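HTH-type transcriptional regulator mcbR (Escherichia coli UMEA 3718-1, PDB 4P9F) represses expression of McbA by binding its promoter region as a GntR-family regulator, preventing colanic acid overproduction and mucoidy, and is important for biofilm formation. Local coordinates at residues E85-A90 / E200-N205. Sequence-based numbering, arbitrary orientation.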
ATOM      1  N   GLU A  85      -9.502  -3.153  -6.357  1.00 33.51           N
ATOM      2  CA  GLU A  85      -8.600  -3.772  -7.324  1.00 29.44           C
ATOM      3  C   GLU A  85      -7.643  -4.758  -6.688  1.00 25.96           C
ATOM      4  O   GLU A  85      -7.410  -5.831  -7.241  1.00 27.45           O
ATOM      5  CB  GLU A  85      -7.804  -2.719  -8.098  1.00 34.70           C
ATOM      6  CG  GLU A  85      -8.676  -1.751  -8.850  1.00 45.75           C
ATOM      7  CD  GLU A  85      -9.496  -2.423  -9.947  1.00 57.80           C
ATOM      8  OE1 GLU A  85      -9.057  -3.468 -10.480  1.00 59.85           O
ATOM      9  OE2 GLU A  85     -10.575  -1.895 -10.287  1.00 66.07           O
ATOM     10  N   LEU A  86      -7.089  -4.407  -5.529  1.00 21.51           N
ATOM     11  CA  LEU A  86      -6.071  -5.254  -4.914  1.00 22.25           C
ATOM     12  C   LEU A  86      -6.642  -6.563  -4.394  1.00 23.61           C
ATOM     13  O   LEU A  86      -6.027  -7.620  -4.559  1.00 22.87           O
ATOM     14  CB  LEU A  86      -5.381  -4.510  -3.772  1.00 21.39           C
ATOM     15  CG  LEU A  86      -4.635  -3.237  -4.207  1.00 26.14           C
ATOM     16  CD1 LEU A  86      -3.850  -2.583  -3.048  1.00 25.91           C
ATOM     17  CD2 LEU A  86      -3.719  -3.507  -5.418  1.00 25.76           C
ATOM     18  N   GLU A  87      -7.816  -6.501  -3.767  1.00 24.07           N
ATOM     19  CA  GLU A  87      -8.415  -7.692  -3.178  1.00 21.85           C
ATOM     20  C   GLU A  87      -8.942  -8.658  -4.260  1.00 27.44           C
ATOM     21  O   GLU A  87      -8.817  -9.871  -4.126  1.00 25.49           O
ATOM     22  CB  GLU A  87      -9.533  -7.291  -2.198  1.00 23.15           C
ATOM     23  CG  GLU A  87      -8.982  -6.555  -0.943  1.00 21.92           C
ATOM     24  CD  GLU A  87     -10.027  -6.360   0.159  1.00 30.29           C
ATOM     25  OE1 GLU A  87     -10.766  -7.312   0.481  1.00 31.76           O
ATOM     26  OE2 GLU A  87     -10.113  -5.252   0.693  1.00 27.82           O
ATOM     27  N   LEU A  88      -9.483  -8.108  -5.344  1.00 26.30           N
ATOM     28  CA  LEU A  88      -9.919  -8.926  -6.464  1.00 27.74           C
ATOM     29  C   LEU A  88      -8.714  -9.585  -7.137  1.00 33.77           C
ATOM     30  O   LEU A  88      -8.787 -10.725  -7.598  1.00 31.69           O
ATOM     31  CB  LEU A  88     -10.704  -8.085  -7.470  1.00 24.48           C
ATOM     32  CG  LEU A  88     -12.087  -7.615  -6.991  1.00 34.77           C
ATOM     33  CD1 LEU A  88     -12.865  -6.948  -8.120  1.00 29.91           C
ATOM     34  CD2 LEU A  88     -12.864  -8.764  -6.409  1.00 35.93           C
HETATM   35  N   MSE A  89      -7.604  -8.860  -7.197  1.00 31.32           N
HETATM   36  CA  MSE A  89      -6.363  -9.422  -7.734  1.00 36.46           C
HETATM   37  C   MSE A  89      -5.855 -10.541  -6.836  1.00 36.30           C
HETATM   38  O   MSE A  89      -5.462 -11.613  -7.317  1.00 28.90           O
HETATM   39  CB  MSE A  89      -5.280  -8.337  -7.867  1.00 32.09           C
HETATM   40  CG  MSE A  89      -3.941  -8.835  -8.414  1.00 33.79           C
HETATM   41 SE   MSE A  89      -2.518  -7.462  -8.240  0.76 45.23          SE
HETATM   42  CE  MSE A  89      -3.639  -5.874  -8.152  1.00 78.48           C
ATOM     43  N   ALA A  90      -5.857 -10.284  -5.531  1.00 23.75           N
ATOM     44  CA  ALA A  90      -5.445 -11.287  -4.567  1.00 28.42           C
ATOM     45  C   ALA A  90      -6.307 -12.547  -4.666  1.00 34.08           C
ATOM     46  O   ALA A  90      -5.781 -13.658  -4.696  1.00 31.24           O
ATOM     47  CB  ALA A  90      -5.495 -10.719  -3.132  1.00 23.72           C
ATOM     48  N   GLU A 200     -19.390  -8.580  -4.462  1.00 29.19           N
ATOM     49  CA  GLU A 200     -20.699  -8.504  -3.815  1.00 34.89           C
ATOM     50  C   GLU A 200     -20.543  -8.330  -2.300  1.00 31.00           C
ATOM     51  O   GLU A 200     -21.267  -7.552  -1.670  1.00 32.15           O
ATOM     52  CB  GLU A 200     -21.525  -9.769  -4.126  1.00 40.13           C
ATOM     53  CG  GLU A 200     -22.100  -9.870  -5.557  1.00 55.24           C
ATOM     54  CD  GLU A 200     -23.440  -9.159  -5.742  1.00 63.32           C
ATOM     55  OE1 GLU A 200     -24.403  -9.517  -5.033  1.00 69.54           O
ATOM     56  OE2 GLU A 200     -23.550  -8.275  -6.618  1.00 66.01           O
ATOM     57  N   ILE A 201     -19.600  -9.066  -1.716  1.00 25.12           N
ATOM     58  CA  ILE A 201     -19.318  -8.965  -0.277  1.00 24.93           C
ATOM     59  C   ILE A 201     -18.915  -7.546   0.083  1.00 35.24           C
ATOM     60  O   ILE A 201     -19.421  -6.958   1.047  1.00 29.81           O
ATOM     61  CB  ILE A 201     -18.208  -9.959   0.152  1.00 27.74           C
ATOM     62  CG1 ILE A 201     -18.753 -11.398   0.096  1.00 30.63           C
ATOM     63  CG2 ILE A 201     -17.693  -9.645   1.570  1.00 24.61           C
ATOM     64  CD1 ILE A 201     -17.711 -12.454   0.309  1.00 29.51           C
HETATM   65  N   MSE A 202     -18.006  -6.994  -0.702  1.00 31.51           N
HETATM   66  CA  MSE A 202     -17.512  -5.660  -0.442  1.00 35.94           C
HETATM   67  C   MSE A 202     -18.613  -4.632  -0.623  1.00 33.02           C
HETATM   68  O   MSE A 202     -18.775  -3.752   0.217  1.00 34.68           O
HETATM   69  CB  MSE A 202     -16.311  -5.347  -1.343  1.00 34.42           C
HETATM   70  CG  MSE A 202     -15.048  -6.170  -0.984  1.00 33.25           C
HETATM   71 SE   MSE A 202     -13.433  -5.591  -1.974  0.75 42.15          SE
HETATM   72  CE  MSE A 202     -13.868  -6.221  -3.758  1.00 40.57           C
ATOM     73  N   GLN A 203     -19.398  -4.764  -1.689  1.00 27.96           N
ATOM     74  CA  GLN A 203     -20.491  -3.821  -1.944  1.00 31.92           C
ATOM     75  C   GLN A 203     -21.492  -3.771  -0.790  1.00 29.66           C
ATOM     76  O   GLN A 203     -21.856  -2.683  -0.320  1.00 29.52           O
ATOM     77  CB  GLN A 203     -21.229  -4.171  -3.239  1.00 38.03           C
ATOM     78  CG  GLN A 203     -20.537  -3.693  -4.483  1.00 51.71           C
ATOM     79  CD  GLN A 203     -21.273  -4.089  -5.743  1.00 59.43           C
ATOM     80  OE1 GLN A 203     -22.464  -4.415  -5.710  1.00 63.66           O
ATOM     81  NE2 GLN A 203     -20.564  -4.072  -6.865  1.00 58.40           N
ATOM     82  N   GLN A 204     -21.913  -4.938  -0.312  1.00 31.72           N
ATOM     83  CA  GLN A 204     -22.897  -4.971   0.767  1.00 38.43           C
ATOM     84  C   GLN A 204     -22.305  -4.457   2.096  1.00 40.80           C
ATOM     85  O   GLN A 204     -23.004  -3.794   2.865  1.00 42.98           O
ATOM     86  CB  GLN A 204     -23.471  -6.387   0.938  1.00 40.47           C
ATOM     87  CG  GLN A 204     -22.496  -7.428   1.500  1.00 53.37           C
ATOM     88  CD  GLN A 204     -23.103  -8.831   1.631  1.00 61.08           C
ATOM     89  OE1 GLN A 204     -24.164  -9.119   1.071  1.00 66.76           O
ATOM     90  NE2 GLN A 204     -22.432  -9.699   2.385  1.00 59.70           N
ATOM     91  N   ASN A 205     -21.022  -4.721   2.354  1.00 40.85           N
ATOM     92  CA  ASN A 205     -20.413  -4.290   3.616  1.00 37.64           C
ATOM     93  C   ASN A 205     -20.174  -2.773   3.629  1.00 37.21           C
ATOM     94  O   ASN A 205     -20.393  -2.093   4.641  1.00 40.49           O
ATOM     95  CB  ASN A 205     -19.096  -5.055   3.892  1.00 36.93           C
ATOM     96  CG  ASN A 205     -19.334  -6.535   4.224  1.00 47.96           C
ATOM     97  OD1 ASN A 205     -20.463  -6.949   4.472  1.00 58.68           O
ATOM     98  ND2 ASN A 205     -18.265  -7.322   4.265  1.00 46.28           N
TER
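Glu87 OE1 is held by two residues of helix 122-138, through a salt bridge to Arg133 NH1 and a hydrogen bond with Tyr137 OH, and the same oxygen lies 4.0 Å from Met202 SE. At that distance the selenium makes a loose, non-bonded approach to the carboxylate, whose CD stands 4.1 Å from SE. Glu87 OE2 is salt-bridged to Arg83 NH1 and hydrogen-bonded to Trp153 NE1, so partners on both oxygens restrain the rotation of this buried carboxylate. Having two arginines beside it would be expected to favour its ionised form. Met202, a selenomethionine, spans the gap between segments 85-90 and 200-205, which come closest at the CA atoms of Glu87 and Met202, 9.7 Å apart. Its chain runs extended to SE (chi2 -172°) and then bends (chi3 -71°), which turns CE away from the carboxylate and onto Leu88, 3.8 Å from CD2 and 3.9 Å from CG. This buried packing of helix 73-95 against helix 191-210 belongs to the all-helical FCD ligand-binding domain typical of FadR-type GntR regulators.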